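Local coordinates for protein cyclopropane mycolic acid synthase 3 (PDB 1L1E) that probably converts a double bond at the proximal position of alpha mycolic acids to a cyclopropane ring, using S-adenosyl-L-methionine as the one-carbon donor, at residues D28-Y33 with A48-I53; R24-P29 with T241-N246; L57-L62 with K163-T168; T223-L228 with D279-T284. All blocks are in the same frame, centred on the assembly; numbering follows the deposited sequence.

Contact 1: D28-Y33 with A48-I53; sequences DPTQTY and AQIAKI. With SAH (S-adenosyl-L-homocysteine), chain D.
Thr32 meets Gln49 through its methyl: chi1 of -66° sets OG1 beside the backbone N, anti to the carbonyl carbon, and leaves CG2 anti to the N, while Gln49 has CG anti to its carbonyl carbon and is bent at chi2 (-71°), laying the amide beside that methyl. The two side chains slide past each other in opposite directions, with Thr32 CG2 3.3 Å from Gln49 OE1. The same methyl meets the bent Lys52 tip to tip, 3.4 Å from NZ. Lys52 NZ in turn donates to Gln49 OE1 at 2.8 Å, which fixes the rotation of the amide and leaves its NE2 to donate to one water and to Ser34 O. That water donates to Asp28 OD1 and to Thr32 O, so it bridges residues 28-33 and 48-53, between which no direct hydrogen bond forms. Asp28 also organises its own loop. A type I turn from Asp28 to Gln31 carries an Asx turn, in which Thr30 N reaches Asp28 OD2 from above the carboxylate plane; Thr30 OG1 takes the syn lone pair of that same oxygen at 2.6 Å. OD1 accepts from Thr32 N and also lies 3.7 Å from Gln49 CG. The loop thus shaped is part of the S-adenosyl-L-homocysteine pocket: Tyr33 N donates to ligand OXT at 2.7 Å, with 166° at the hydrogen. Farther out, Thr30 CG2 touches Ile50 CD1 at 4.3 Å.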
loop_
_atom_site.group_PDB
_atom_site.type_symbol
_atom_site.label_atom_id
_atom_site.label_comp_id
_atom_site.label_asym_id
_atom_site.label_seq_id
_atom_site.Cartn_x
_atom_site.Cartn_y
_atom_site.Cartn_z
ATOM N N ASP A 28 2.840 1.684 13.321
ATOM C CA ASP A 28 1.881 1.783 14.414
ATOM C C ASP A 28 1.556 0.339 14.856
ATOM O O ASP A 28 2.027 -0.612 14.237
ATOM C CB ASP A 28 0.616 2.495 13.928
ATOM C CG ASP A 28 -0.198 1.644 12.988
ATOM O OD1 ASP A 28 0.276 1.361 11.862
ATOM O OD2 ASP A 28 -1.316 1.252 13.380
ATOM N N PRO A 29 0.755 0.159 15.927
ATOM C CA PRO A 29 0.393 -1.173 16.426
ATOM C C PRO A 29 -0.227 -2.139 15.415
ATOM O O PRO A 29 0.032 -3.337 15.463
ATOM C CB PRO A 29 -0.554 -0.860 17.581
ATOM C CG PRO A 29 0.019 0.406 18.124
ATOM C CD PRO A 29 0.264 1.198 16.847
ATOM N N THR A 30 -1.049 -1.624 14.510
ATOM C CA THR A 30 -1.684 -2.467 13.499
ATOM C C THR A 30 -0.671 -2.893 12.439
ATOM O O THR A 30 -0.979 -3.704 11.565
ATOM C CB THR A 30 -2.826 -1.720 12.781
ATOM O OG1 THR A 30 -2.274 -0.715 11.923
ATOM C CG2 THR A 30 -3.757 -1.063 13.798
ATOM N N GLN A 31 0.533 -2.338 12.515
ATOM C CA GLN A 31 1.582 -2.647 11.546
ATOM C C GLN A 31 1.197 -2.328 10.090
ATOM O O GLN A 31 1.533 -3.080 9.171
ATOM C CB GLN A 31 2.016 -4.120 11.657
ATOM C CG GLN A 31 2.824 -4.460 12.925
ATOM C CD GLN A 31 3.809 -5.612 12.706
ATOM O OE1 GLN A 31 4.819 -5.461 12.004
ATOM N NE2 GLN A 31 3.510 -6.774 13.296
ATOM N N THR A 32 0.495 -1.216 9.877
ATOM C CA THR A 32 0.121 -0.820 8.520
ATOM C C THR A 32 1.331 -0.128 7.928
ATOM O O THR A 32 1.902 0.761 8.550
ATOM C CB THR A 32 -1.086 0.133 8.512
ATOM O OG1 THR A 32 -2.229 -0.573 8.978
ATOM C CG2 THR A 32 -1.379 0.642 7.095
ATOM N N TYR A 33 1.715 -0.543 6.725
ATOM C CA TYR A 33 2.904 -0.021 6.056
ATOM C C TYR A 33 2.532 0.578 4.708
ATOM O O TYR A 33 2.802 -0.008 3.660
ATOM C CB TYR A 33 3.891 -1.180 5.864
ATOM C CG TYR A 33 5.262 -0.815 5.356
ATOM C CD1 TYR A 33 6.000 -1.722 4.593
ATOM C CD2 TYR A 33 5.844 0.411 5.666
ATOM C CE1 TYR A 33 7.287 -1.417 4.151
ATOM C CE2 TYR A 33 7.127 0.729 5.230
ATOM C CZ TYR A 33 7.845 -0.190 4.472
ATOM O OH TYR A 33 9.112 0.128 4.029
ATOM N N ALA A 48 -4.990 7.349 12.087
ATOM C CA ALA A 48 -4.953 7.726 10.674
ATOM C C ALA A 48 -4.816 6.520 9.747
ATOM O O ALA A 48 -5.208 6.585 8.581
ATOM C CB ALA A 48 -3.824 8.725 10.425
ATOM N N GLN A 49 -4.251 5.426 10.251
ATOM C CA GLN A 49 -4.117 4.214 9.431
ATOM C C GLN A 49 -5.471 3.514 9.420
ATOM O O GLN A 49 -5.855 2.882 8.427
ATOM C CB GLN A 49 -3.033 3.279 9.993
ATOM C CG GLN A 49 -1.612 3.820 9.857
ATOM C CD GLN A 49 -1.106 3.833 8.410
ATOM O OE1 GLN A 49 -1.887 3.918 7.461
ATOM N NE2 GLN A 49 0.210 3.767 8.247
ATOM N N ILE A 50 -6.207 3.612 10.525
ATOM C CA ILE A 50 -7.530 2.997 10.552
ATOM C C ILE A 50 -8.439 3.833 9.656
ATOM O O ILE A 50 -9.329 3.305 8.983
ATOM C CB ILE A 50 -8.105 2.924 11.988
ATOM C CG1 ILE A 50 -7.345 1.860 12.790
ATOM C CG2 ILE A 50 -9.604 2.624 11.946
ATOM C CD1 ILE A 50 -7.510 0.441 12.275
ATOM N N ALA A 51 -8.192 5.143 9.624
ATOM C CA ALA A 51 -8.974 6.037 8.779
ATOM C C ALA A 51 -8.743 5.720 7.291
ATOM O O ALA A 51 -9.669 5.807 6.471
ATOM C CB ALA A 51 -8.596 7.485 9.059
ATOM N N LYS A 52 -7.509 5.368 6.942
ATOM C CA LYS A 52 -7.185 5.038 5.559
ATOM C C LYS A 52 -7.853 3.711 5.166
ATOM O O LYS A 52 -8.410 3.578 4.071
ATOM C CB LYS A 52 -5.660 4.987 5.395
ATOM C CG LYS A 52 -5.159 4.511 4.030
ATOM C CD LYS A 52 -5.040 2.986 3.969
ATOM C CE LYS A 52 -4.068 2.412 5.030
ATOM N NZ LYS A 52 -2.654 2.943 4.974
ATOM N N ILE A 53 -7.808 2.732 6.060
ATOM C CA ILE A 53 -8.441 1.443 5.791
ATOM C C ILE A 53 -9.949 1.659 5.533
ATOM O O ILE A 53 -10.496 1.166 4.539
ATOM C CB ILE A 53 -8.210 0.482 6.973
ATOM C CG1 ILE A 53 -6.720 0.174 7.084
ATOM C CG2 ILE A 53 -9.037 -0.776 6.805
ATOM C CD1 ILE A 53 -6.336 -0.640 8.307
HETATM N N SAH D . -1.168 -3.543 2.086
HETATM C CA SAH D . -0.402 -3.618 3.331
HETATM C CB SAH D . 1.079 -3.949 3.042
HETATM C CG SAH D . 1.818 -3.006 2.088
HETATM S SD SAH D . 3.537 -3.460 1.810
HETATM C C SAH D . -0.483 -2.287 4.100
HETATM O O SAH D . -1.166 -1.380 3.617
HETATM O OXT SAH D . 0.158 -2.166 5.153
HETATM C "C5'" SAH D . 3.410 -4.354 0.223
HETATM C "C4'" SAH D . 2.679 -5.701 0.294
HETATM O "O4'" SAH D . 2.369 -6.233 -1.026
HETATM C "C3'" SAH D . 3.490 -6.796 0.982
HETATM O "O3'" SAH D . 2.568 -7.605 1.748
HETATM C "C2'" SAH D . 4.082 -7.567 -0.166
HETATM O "O2'" SAH D . 4.530 -8.865 0.233
HETATM C "C1'" SAH D . 2.932 -7.567 -1.128
HETATM N N9 SAH D . 3.298 -7.871 -2.529
HETATM C C8 SAH D . 4.265 -7.353 -3.331
HETATM N N7 SAH D . 4.345 -7.813 -4.535
HETATM C C5 SAH D . 3.320 -8.750 -4.568
HETATM C C6 SAH D . 2.826 -9.638 -5.579
HETATM N N6 SAH D . 3.349 -9.701 -6.813
HETATM N N1 SAH D . 1.762 -10.457 -5.255
HETATM C C2 SAH D . 1.225 -10.396 -4.011
HETATM N N3 SAH D . 1.603 -9.605 -2.986
HETATM C C4 SAH D . 2.667 -8.799 -3.336
HETATM O O HOH W 1 1.968 2.743 10.522
#

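Contact 2: R24-P29 with T241-N246; sequences RLFLDP and TALEAN
Phe26 packs on helix 229-245 with the root of its side chain. Its CB sits 3.8 Å from Leu243 N and 4.0 Å from Leu243 CB, and it also faces the methyl of Ala242, whose CB comes within 3.8 Å of Phe26 CA. CG then lies between the backbone N and the carbonyl carbon (chi1 67°), and the ring beyond it has Leu243 CD1 at an oblique approach. The ring also meets Trp239 edge-to-face, and it nears Tyr33, a residue of the S-adenosyl-L-homocysteine pocket. Leu25 extends the contact to the end of the helix, where its CD2 reaches Asn246 CB at 4.0 Å. Leu243 continues into Tyr259, Tyr262 and Met263 of helix 256-274, while Leu25 touches Gln249 and Ala250 of helix 247-253. The contact therefore joins the loop after helix 20-23 to helices 229-245, 247-253 and 256-274. With no clear hydrogen bond across it, cohesion here comes mainly from the fit of apolar carbon against helix backbone and methyl groups.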
loop_
_atom_site.group_PDB
_atom_site.type_symbol
_atom_site.label_atom_id
_atom_site.label_comp_id
_atom_site.label_asym_id
_atom_site.label_seq_id
_atom_site.Cartn_x
_atom_site.Cartn_y
_atom_site.Cartn_z
ATOM N N ARG A 24 8.397 -3.178 13.693
ATOM C CA ARG A 24 7.604 -2.800 14.852
ATOM C C ARG A 24 8.194 -1.595 15.592
ATOM O O ARG A 24 7.539 -1.009 16.463
ATOM C CB ARG A 24 7.445 -3.996 15.790
ATOM C CG ARG A 24 6.503 -5.062 15.258
ATOM C CD ARG A 24 6.254 -6.138 16.307
ATOM N NE ARG A 24 5.652 -5.562 17.510
ATOM C CZ ARG A 24 5.570 -6.182 18.683
ATOM N NH1 ARG A 24 6.052 -7.411 18.822
ATOM N NH2 ARG A 24 5.006 -5.572 19.719
ATOM N N LEU A 25 9.420 -1.214 15.235
ATOM C CA LEU A 25 10.057 -0.064 15.866
ATOM C C LEU A 25 9.549 1.273 15.327
ATOM O O LEU A 25 9.794 2.316 15.937
ATOM C CB LEU A 25 11.584 -0.130 15.719
ATOM C CG LEU A 25 12.280 -1.221 16.545
ATOM C CD1 LEU A 25 13.782 -1.147 16.310
ATOM C CD2 LEU A 25 11.952 -1.049 18.028
ATOM N N PHE A 26 8.866 1.266 14.182
ATOM C CA PHE A 26 8.342 2.525 13.657
ATOM C C PHE A 26 6.897 2.477 13.170
ATOM O O PHE A 26 6.206 3.495 13.181
ATOM C CB PHE A 26 9.287 3.120 12.587
ATOM C CG PHE A 26 9.391 2.318 11.314
ATOM C CD1 PHE A 26 8.464 2.487 10.293
ATOM C CD2 PHE A 26 10.447 1.429 11.121
ATOM C CE1 PHE A 26 8.584 1.787 9.095
ATOM C CE2 PHE A 26 10.577 0.723 9.929
ATOM C CZ PHE A 26 9.642 0.905 8.915
ATOM N N LEU A 27 6.414 1.303 12.773
ATOM C CA LEU A 27 5.020 1.205 12.331
ATOM C C LEU A 27 4.095 1.314 13.549
ATOM O O LEU A 27 4.515 1.080 14.683
ATOM C CB LEU A 27 4.773 -0.133 11.623
ATOM C CG LEU A 27 5.646 -0.472 10.407
ATOM C CD1 LEU A 27 5.267 -1.836 9.860
ATOM C CD2 LEU A 27 5.472 0.591 9.348
ATOM N N ASP A 28 2.840 1.684 13.321
ATOM C CA ASP A 28 1.881 1.783 14.414
ATOM C C ASP A 28 1.556 0.339 14.856
ATOM O O ASP A 28 2.027 -0.612 14.237
ATOM C CB ASP A 28 0.616 2.495 13.928
ATOM C CG ASP A 28 -0.198 1.644 12.988
ATOM O OD1 ASP A 28 0.276 1.361 11.862
ATOM O OD2 ASP A 28 -1.316 1.252 13.380
ATOM N N PRO A 29 0.755 0.159 15.927
ATOM C CA PRO A 29 0.393 -1.173 16.426
ATOM C C PRO A 29 -0.227 -2.139 15.415
ATOM O O PRO A 29 0.032 -3.337 15.463
ATOM C CB PRO A 29 -0.554 -0.860 17.581
ATOM C CG PRO A 29 0.019 0.406 18.124
ATOM C CD PRO A 29 0.264 1.198 16.847
ATOM N N THR A 241 10.365 9.779 12.941
ATOM C CA THR A 241 10.451 10.188 14.349
ATOM C C THR A 241 10.467 8.985 15.286
ATOM O O THR A 241 11.218 8.953 16.255
ATOM C CB THR A 241 9.262 11.117 14.725
ATOM O OG1 THR A 241 9.338 12.318 13.944
ATOM C CG2 THR A 241 9.300 11.484 16.215
ATOM N N ALA A 242 9.643 7.990 14.978
ATOM C CA ALA A 242 9.557 6.779 15.783
ATOM C C ALA A 242 10.842 5.942 15.682
ATOM O O ALA A 242 11.384 5.479 16.697
ATOM C CB ALA A 242 8.353 5.959 15.339
ATOM N N LEU A 243 11.327 5.758 14.456
ATOM C CA LEU A 243 12.543 4.991 14.224
ATOM C C LEU A 243 13.690 5.654 14.972
ATOM O O LEU A 243 14.449 4.987 15.675
ATOM C CB LEU A 243 12.864 4.934 12.724
ATOM C CG LEU A 243 14.119 4.165 12.298
ATOM C CD1 LEU A 243 14.108 2.765 12.879
ATOM C CD2 LEU A 243 14.178 4.105 10.777
ATOM N N GLU A 244 13.806 6.971 14.822
ATOM C CA GLU A 244 14.861 7.723 15.484
ATOM C C GLU A 244 14.853 7.518 16.992
ATOM O O GLU A 244 15.897 7.255 17.589
ATOM C CB GLU A 244 14.732 9.218 15.186
ATOM C CG GLU A 244 15.792 10.055 15.887
ATOM C CD GLU A 244 15.799 11.495 15.429
ATOM O OE1 GLU A 244 16.661 12.265 15.898
ATOM O OE2 GLU A 244 14.943 11.859 14.604
ATOM N N ALA A 245 13.678 7.640 17.605
ATOM C CA ALA A 245 13.561 7.472 19.049
ATOM C C ALA A 245 13.953 6.065 19.485
ATOM O O ALA A 245 14.330 5.857 20.634
ATOM C CB ALA A 245 12.138 7.786 19.506
ATOM N N ASN A 246 13.861 5.104 18.568
ATOM C CA ASN A 246 14.219 3.720 18.876
ATOM C C ASN A 246 15.520 3.312 18.193
ATOM O O ASN A 246 15.732 2.135 17.882
ATOM C CB ASN A 246 13.099 2.762 18.451
ATOM C CG ASN A 246 11.822 2.975 19.228
ATOM O OD1 ASN A 246 10.977 3.785 18.845
ATOM N ND2 ASN A 246 11.675 2.252 20.337
#

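Contact 3: L57-L62 with K163-T168; sequences LGKLNL and KMLLHT. With CO3 (carbonate ion), chain C.
Helix 45-58 runs out into a type I turn from Gly58 to Asn61, and the turn packs against strand 163-170, the closest CA pair being Leu60 and Lys163. Asn61 has positive phi, and the chain then leads toward strand 67-71, the first strand of the Rossmann-like methyltransferase sheet. No hydrogen bond joins the two segments. Leu60 CD2 rests on the strand backbone instead, 3.7 Å from Leu165 N, and touches Leu165 CB at 3.8 Å, the two leucine side chains crossing at about a right angle. Lys163 CG takes the position between backbone N and carbonyl carbon (chi1 44°), and lies 4.1 Å from Leu60 CA. Lys59 runs extended beyond CG past Leu165, with Lys59 CD 3.6 Å from Leu165 CD2. Its ammonium reaches across to the next two strands, where NZ is hydrogen-bonded to Gln282 OE1 and Gln226 OE1. Farther along the strand, His167 ND1 is paired with Gln282 NE2; Gln282 thus links Lys59 to His167. His167 NE2 donates to carbonate O3 at 2.8 Å, with carbonate O1 in the ring plane at the edge. Carbonate, probably from the crystallisation liquor, is also held by Cys35 N. Across the two segments the adhesion is aliphatic, even where it uses lysines: their methylene chains do the packing, and the charge of Lys59 is met by amide oxygens beyond the contact.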
loop_
_atom_site.group_PDB
_atom_site.type_symbol
_atom_site.label_atom_id
_atom_site.label_comp_id
_atom_site.label_asym_id
_atom_site.label_seq_id
_atom_site.Cartn_x
_atom_site.Cartn_y
_atom_site.Cartn_z
ATOM N N LEU A 57 -11.865 0.824 1.955
ATOM C CA LEU A 57 -12.944 -0.152 2.001
ATOM C C LEU A 57 -14.320 0.462 1.775
ATOM O O LEU A 57 -15.182 -0.173 1.195
ATOM C CB LEU A 57 -12.901 -0.903 3.331
ATOM C CG LEU A 57 -11.595 -1.667 3.591
ATOM C CD1 LEU A 57 -11.679 -2.362 4.951
ATOM C CD2 LEU A 57 -11.354 -2.696 2.467
ATOM N N GLY A 58 -14.521 1.695 2.227
ATOM C CA GLY A 58 -15.805 2.344 2.034
ATOM C C GLY A 58 -16.163 2.465 0.563
ATOM O O GLY A 58 -17.336 2.497 0.199
ATOM N N LYS A 59 -15.141 2.520 -0.286
ATOM C CA LYS A 59 -15.324 2.647 -1.731
ATOM C C LYS A 59 -15.729 1.348 -2.429
ATOM O O LYS A 59 -16.188 1.360 -3.580
ATOM C CB LYS A 59 -14.035 3.186 -2.360
ATOM C CG LYS A 59 -13.707 4.615 -1.935
ATOM C CD LYS A 59 -12.357 5.050 -2.444
ATOM C CE LYS A 59 -12.040 6.482 -2.048
ATOM N NZ LYS A 59 -10.589 6.809 -2.279
ATOM N N LEU A 60 -15.567 0.228 -1.737
ATOM C CA LEU A 60 -15.907 -1.071 -2.308
ATOM C C LEU A 60 -17.359 -1.469 -2.028
ATOM O O LEU A 60 -17.789 -2.571 -2.380
ATOM C CB LEU A 60 -14.946 -2.135 -1.766
ATOM C CG LEU A 60 -13.466 -1.838 -2.020
ATOM C CD1 LEU A 60 -12.585 -2.947 -1.454
ATOM C CD2 LEU A 60 -13.245 -1.708 -3.507
ATOM N N ASN A 61 -18.106 -0.564 -1.401
ATOM C CA ASN A 61 -19.510 -0.790 -1.065
ATOM C C ASN A 61 -19.753 -2.228 -0.575
ATOM O O ASN A 61 -20.633 -2.943 -1.062
ATOM C CB ASN A 61 -20.384 -0.436 -2.278
ATOM C CG ASN A 61 -20.249 1.032 -2.677
ATOM O OD1 ASN A 61 -20.580 1.421 -3.802
ATOM N ND2 ASN A 61 -19.765 1.859 -1.746
ATOM N N LEU A 62 -18.946 -2.626 0.403
ATOM C CA LEU A 62 -19.014 -3.951 1.004
ATOM C C LEU A 62 -20.348 -4.270 1.681
ATOM O O LEU A 62 -20.921 -3.441 2.396
ATOM C CB LEU A 62 -17.889 -4.113 2.031
ATOM C CG LEU A 62 -16.460 -4.237 1.498
ATOM C CD1 LEU A 62 -15.487 -4.198 2.658
ATOM C CD2 LEU A 62 -16.308 -5.546 0.718
ATOM N N LYS A 163 -15.610 -4.149 -8.149
ATOM C CA LYS A 163 -14.777 -2.969 -8.142
ATOM C C LYS A 163 -13.532 -3.294 -7.354
ATOM O O LYS A 163 -13.545 -4.168 -6.485
ATOM C CB LYS A 163 -15.510 -1.776 -7.514
ATOM C CG LYS A 163 -16.265 -2.092 -6.231
ATOM C CD LYS A 163 -17.745 -2.372 -6.504
ATOM C CE LYS A 163 -18.469 -1.120 -7.001
ATOM N NZ LYS A 163 -19.914 -1.358 -7.317
ATOM N N MET A 164 -12.448 -2.610 -7.696
ATOM C CA MET A 164 -11.175 -2.786 -7.023
ATOM C C MET A 164 -10.717 -1.403 -6.588
ATOM O O MET A 164 -10.962 -0.408 -7.290
ATOM C CB MET A 164 -10.144 -3.408 -7.983
ATOM C CG MET A 164 -8.669 -3.284 -7.543
ATOM S SD MET A 164 -7.524 -4.450 -8.393
ATOM C CE MET A 164 -7.495 -3.811 -10.052
ATOM N N LEU A 165 -10.091 -1.333 -5.421
ATOM C CA LEU A 165 -9.557 -0.072 -4.934
ATOM C C LEU A 165 -8.062 -0.283 -5.041
ATOM O O LEU A 165 -7.504 -1.128 -4.349
ATOM C CB LEU A 165 -9.945 0.183 -3.473
ATOM C CG LEU A 165 -9.500 1.519 -2.843
ATOM C CD1 LEU A 165 -8.000 1.531 -2.619
ATOM C CD2 LEU A 165 -9.919 2.689 -3.747
ATOM N N LEU A 166 -7.423 0.479 -5.922
ATOM C CA LEU A 166 -5.993 0.385 -6.148
ATOM C C LEU A 166 -5.366 1.641 -5.546
ATOM O O LEU A 166 -5.626 2.740 -6.010
ATOM C CB LEU A 166 -5.715 0.349 -7.659
ATOM C CG LEU A 166 -4.514 -0.404 -8.235
ATOM C CD1 LEU A 166 -4.056 0.300 -9.519
ATOM C CD2 LEU A 166 -3.389 -0.472 -7.244
ATOM N N HIS A 167 -4.540 1.457 -4.524
ATOM C CA HIS A 167 -3.872 2.547 -3.830
ATOM C C HIS A 167 -2.381 2.389 -4.109
ATOM O O HIS A 167 -1.788 1.358 -3.792
ATOM C CB HIS A 167 -4.212 2.443 -2.332
ATOM C CG HIS A 167 -3.317 3.230 -1.430
ATOM N ND1 HIS A 167 -3.797 3.897 -0.323
ATOM C CD2 HIS A 167 -1.974 3.391 -1.412
ATOM C CE1 HIS A 167 -2.786 4.431 0.337
ATOM N NE2 HIS A 167 -1.669 4.139 -0.302
ATOM N N THR A 168 -1.778 3.408 -4.715
ATOM C CA THR A 168 -0.368 3.333 -5.073
ATOM C C THR A 168 0.284 4.695 -5.252
ATOM O O THR A 168 -0.389 5.685 -5.532
ATOM C CB THR A 168 -0.200 2.572 -6.414
ATOM O OG1 THR A 168 -0.697 1.237 -6.264
ATOM C CG2 THR A 168 1.253 2.524 -6.835
HETATM C C CO3 C . 1.796 3.620 -0.373
HETATM O O1 CO3 C . 1.246 3.343 -1.737
HETATM O O2 CO3 C . 3.113 3.395 -0.105
HETATM O O3 CO3 C . 0.977 4.106 0.587
#

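Contact 4: T223-L228 with D279-T284; sequences TAVQSL and DVDQFT
Val225 and Phe283 lie side by side and point the same way in a non-hydrogen-bonded antiparallel pair at the edge of the mixed methyltransferase sheet, where strand 221-227 is outermost. Valine CG1, anti to its backbone N (chi1 -166°), approaches the phenylalanine ring obliquely, 3.9 Å from CE2. On the same face it also crosses Asp281, whose OD2 is 3.5 Å away. Gln226 and Gln282, a hydrogen-bonded pair, share the opposite face; Gln226 CG is anti to the backbone N and Gln282 CG anti to the carbonyl carbon (chi1 -70°). Gln282 runs extended beyond CG, which lies 4.1 Å from Leu228 CD1, and both amides end at Lys59. Between the two glutamines the backbone is bonded both ways, Gln282 N to Gln226 O at 2.9 Å and Gln226 N to Gln282 O at 3.1 Å. At the far end Thr223 and Ala224 both face Thr284 in a classic beta bulge, Thr223 N giving only a weak bond to Thr284 O. Beyond Ser227, Leu228 N donates to Val280 O at 2.7 Å, nearly along the C=O axis.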
loop_
_atom_site.group_PDB
_atom_site.type_symbol
_atom_site.label_atom_id
_atom_site.label_comp_id
_atom_site.label_asym_id
_atom_site.label_seq_id
_atom_site.Cartn_x
_atom_site.Cartn_y
_atom_site.Cartn_z
ATOM N N THR A 223 -13.643 5.116 -12.205
ATOM C CA THR A 223 -14.736 5.979 -11.761
ATOM C C THR A 223 -14.412 7.013 -10.678
ATOM O O THR A 223 -15.220 7.913 -10.411
ATOM C CB THR A 223 -15.929 5.129 -11.280
ATOM O OG1 THR A 223 -15.497 4.254 -10.233
ATOM C CG2 THR A 223 -16.486 4.292 -12.436
ATOM N N ALA A 224 -13.246 6.888 -10.054
ATOM C CA ALA A 224 -12.845 7.824 -9.014
ATOM C C ALA A 224 -11.341 7.807 -8.749
ATOM O O ALA A 224 -10.678 6.772 -8.883
ATOM C CB ALA A 224 -13.609 7.519 -7.712
ATOM N N VAL A 225 -10.800 8.967 -8.400
ATOM C CA VAL A 225 -9.382 9.084 -8.072
ATOM C C VAL A 225 -9.261 10.096 -6.940
ATOM O O VAL A 225 -9.921 11.137 -6.953
ATOM C CB VAL A 225 -8.526 9.596 -9.253
ATOM C CG1 VAL A 225 -7.049 9.363 -8.939
ATOM C CG2 VAL A 225 -8.919 8.902 -10.538
ATOM N N GLN A 226 -8.424 9.785 -5.960
ATOM C CA GLN A 226 -8.228 10.676 -4.827
ATOM C C GLN A 226 -6.757 10.721 -4.508
ATOM O O GLN A 226 -6.125 9.678 -4.384
ATOM C CB GLN A 226 -9.010 10.174 -3.601
ATOM C CG GLN A 226 -8.675 10.913 -2.294
ATOM C CD GLN A 226 -9.694 10.618 -1.190
ATOM O OE1 GLN A 226 -10.545 9.739 -1.343
ATOM N NE2 GLN A 226 -9.608 11.354 -0.078
ATOM N N SER A 227 -6.200 11.926 -4.402
ATOM C CA SER A 227 -4.785 12.063 -4.076
ATOM C C SER A 227 -4.620 12.260 -2.571
ATOM O O SER A 227 -5.441 12.912 -1.927
ATOM C CB SER A 227 -4.172 13.246 -4.827
ATOM O OG SER A 227 -4.849 14.441 -4.503
ATOM N N LEU A 228 -3.556 11.691 -2.017
ATOM C CA LEU A 228 -3.272 11.788 -0.588
ATOM C C LEU A 228 -1.854 12.289 -0.368
ATOM O O LEU A 228 -1.223 11.986 0.642
ATOM C CB LEU A 228 -3.428 10.410 0.058
ATOM C CG LEU A 228 -4.859 9.867 0.073
ATOM C CD1 LEU A 228 -4.848 8.433 0.567
ATOM C CD2 LEU A 228 -5.732 10.743 0.974
ATOM N N ASP A 279 3.372 11.550 -5.718
ATOM C CA ASP A 279 2.025 11.601 -5.153
ATOM C C ASP A 279 1.560 10.183 -4.805
ATOM O O ASP A 279 2.241 9.198 -5.114
ATOM C CB ASP A 279 1.061 12.218 -6.182
ATOM C CG ASP A 279 -0.137 12.923 -5.541
ATOM O OD1 ASP A 279 -0.736 12.386 -4.590
ATOM O OD2 ASP A 279 -0.493 14.023 -6.011
ATOM N N VAL A 280 0.411 10.090 -4.142
ATOM C CA VAL A 280 -0.182 8.799 -3.784
ATOM C C VAL A 280 -1.661 8.926 -4.127
ATOM O O VAL A 280 -2.353 9.809 -3.613
ATOM C CB VAL A 280 -0.034 8.477 -2.287
ATOM C CG1 VAL A 280 -0.874 7.250 -1.932
ATOM C CG2 VAL A 280 1.421 8.203 -1.957
ATOM N N ASP A 281 -2.137 8.041 -4.998
ATOM C CA ASP A 281 -3.517 8.067 -5.450
ATOM C C ASP A 281 -4.277 6.778 -5.149
ATOM O O ASP A 281 -3.696 5.691 -5.088
ATOM C CB ASP A 281 -3.567 8.296 -6.963
ATOM C CG ASP A 281 -3.467 9.774 -7.360
ATOM O OD1 ASP A 281 -3.204 10.630 -6.496
ATOM O OD2 ASP A 281 -3.646 10.068 -8.561
ATOM N N GLN A 282 -5.583 6.917 -4.967
ATOM C CA GLN A 282 -6.447 5.776 -4.743
ATOM C C GLN A 282 -7.358 5.778 -5.962
ATOM O O GLN A 282 -8.107 6.735 -6.187
ATOM C CB GLN A 282 -7.290 5.937 -3.467
ATOM C CG GLN A 282 -6.524 5.850 -2.133
ATOM C CD GLN A 282 -7.432 5.423 -0.970
ATOM O OE1 GLN A 282 -8.642 5.662 -0.993
ATOM N NE2 GLN A 282 -6.848 4.792 0.049
ATOM N N PHE A 283 -7.271 4.718 -6.762
ATOM C CA PHE A 283 -8.088 4.597 -7.960
ATOM C C PHE A 283 -9.222 3.626 -7.722
ATOM O O PHE A 283 -9.001 2.493 -7.292
ATOM C CB PHE A 283 -7.273 4.062 -9.145
ATOM C CG PHE A 283 -6.090 4.910 -9.520
ATOM C CD1 PHE A 283 -4.872 4.744 -8.882
ATOM C CD2 PHE A 283 -6.189 5.849 -10.547
ATOM C CE1 PHE A 283 -3.756 5.496 -9.260
ATOM C CE2 PHE A 283 -5.083 6.604 -10.933
ATOM C CZ PHE A 283 -3.863 6.427 -10.291
ATOM N N THR A 284 -10.441 4.067 -7.991
ATOM C CA THR A 284 -11.570 3.186 -7.849
ATOM C C THR A 284 -11.855 2.720 -9.269
ATOM O O THR A 284 -12.108 3.532 -10.162
ATOM C CB THR A 284 -12.797 3.907 -7.272
ATOM O OG1 THR A 284 -12.472 4.451 -5.982
ATOM C CG2 THR A 284 -13.952 2.918 -7.119
#

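In the fold
From the N terminus, the loop after helix 20-23 supplies the first segments of contacts 1 and 2, which share Asp28 and Pro29. Contact 1 closes a short loop back onto helix 45-58. The same helix runs on to contact 3, which closes a longer loop at strand 163-170. Contact 4 follows in series, joining that strand's neighbour, 279-286, to edge strand 221-227; contacts 3 and 4 touch directly. Contact 2 closes the longest loop, with contact 3 nested within it, whereas contacts 2 and 4 cross, since 241-246 falls between the strands of contact 4. Contacts 1 and 2 tie the cofactor-side loop to helices 45-58 and 229-245; contacts 3 and 4 join helix 45-58 and the last two strands to the sheet.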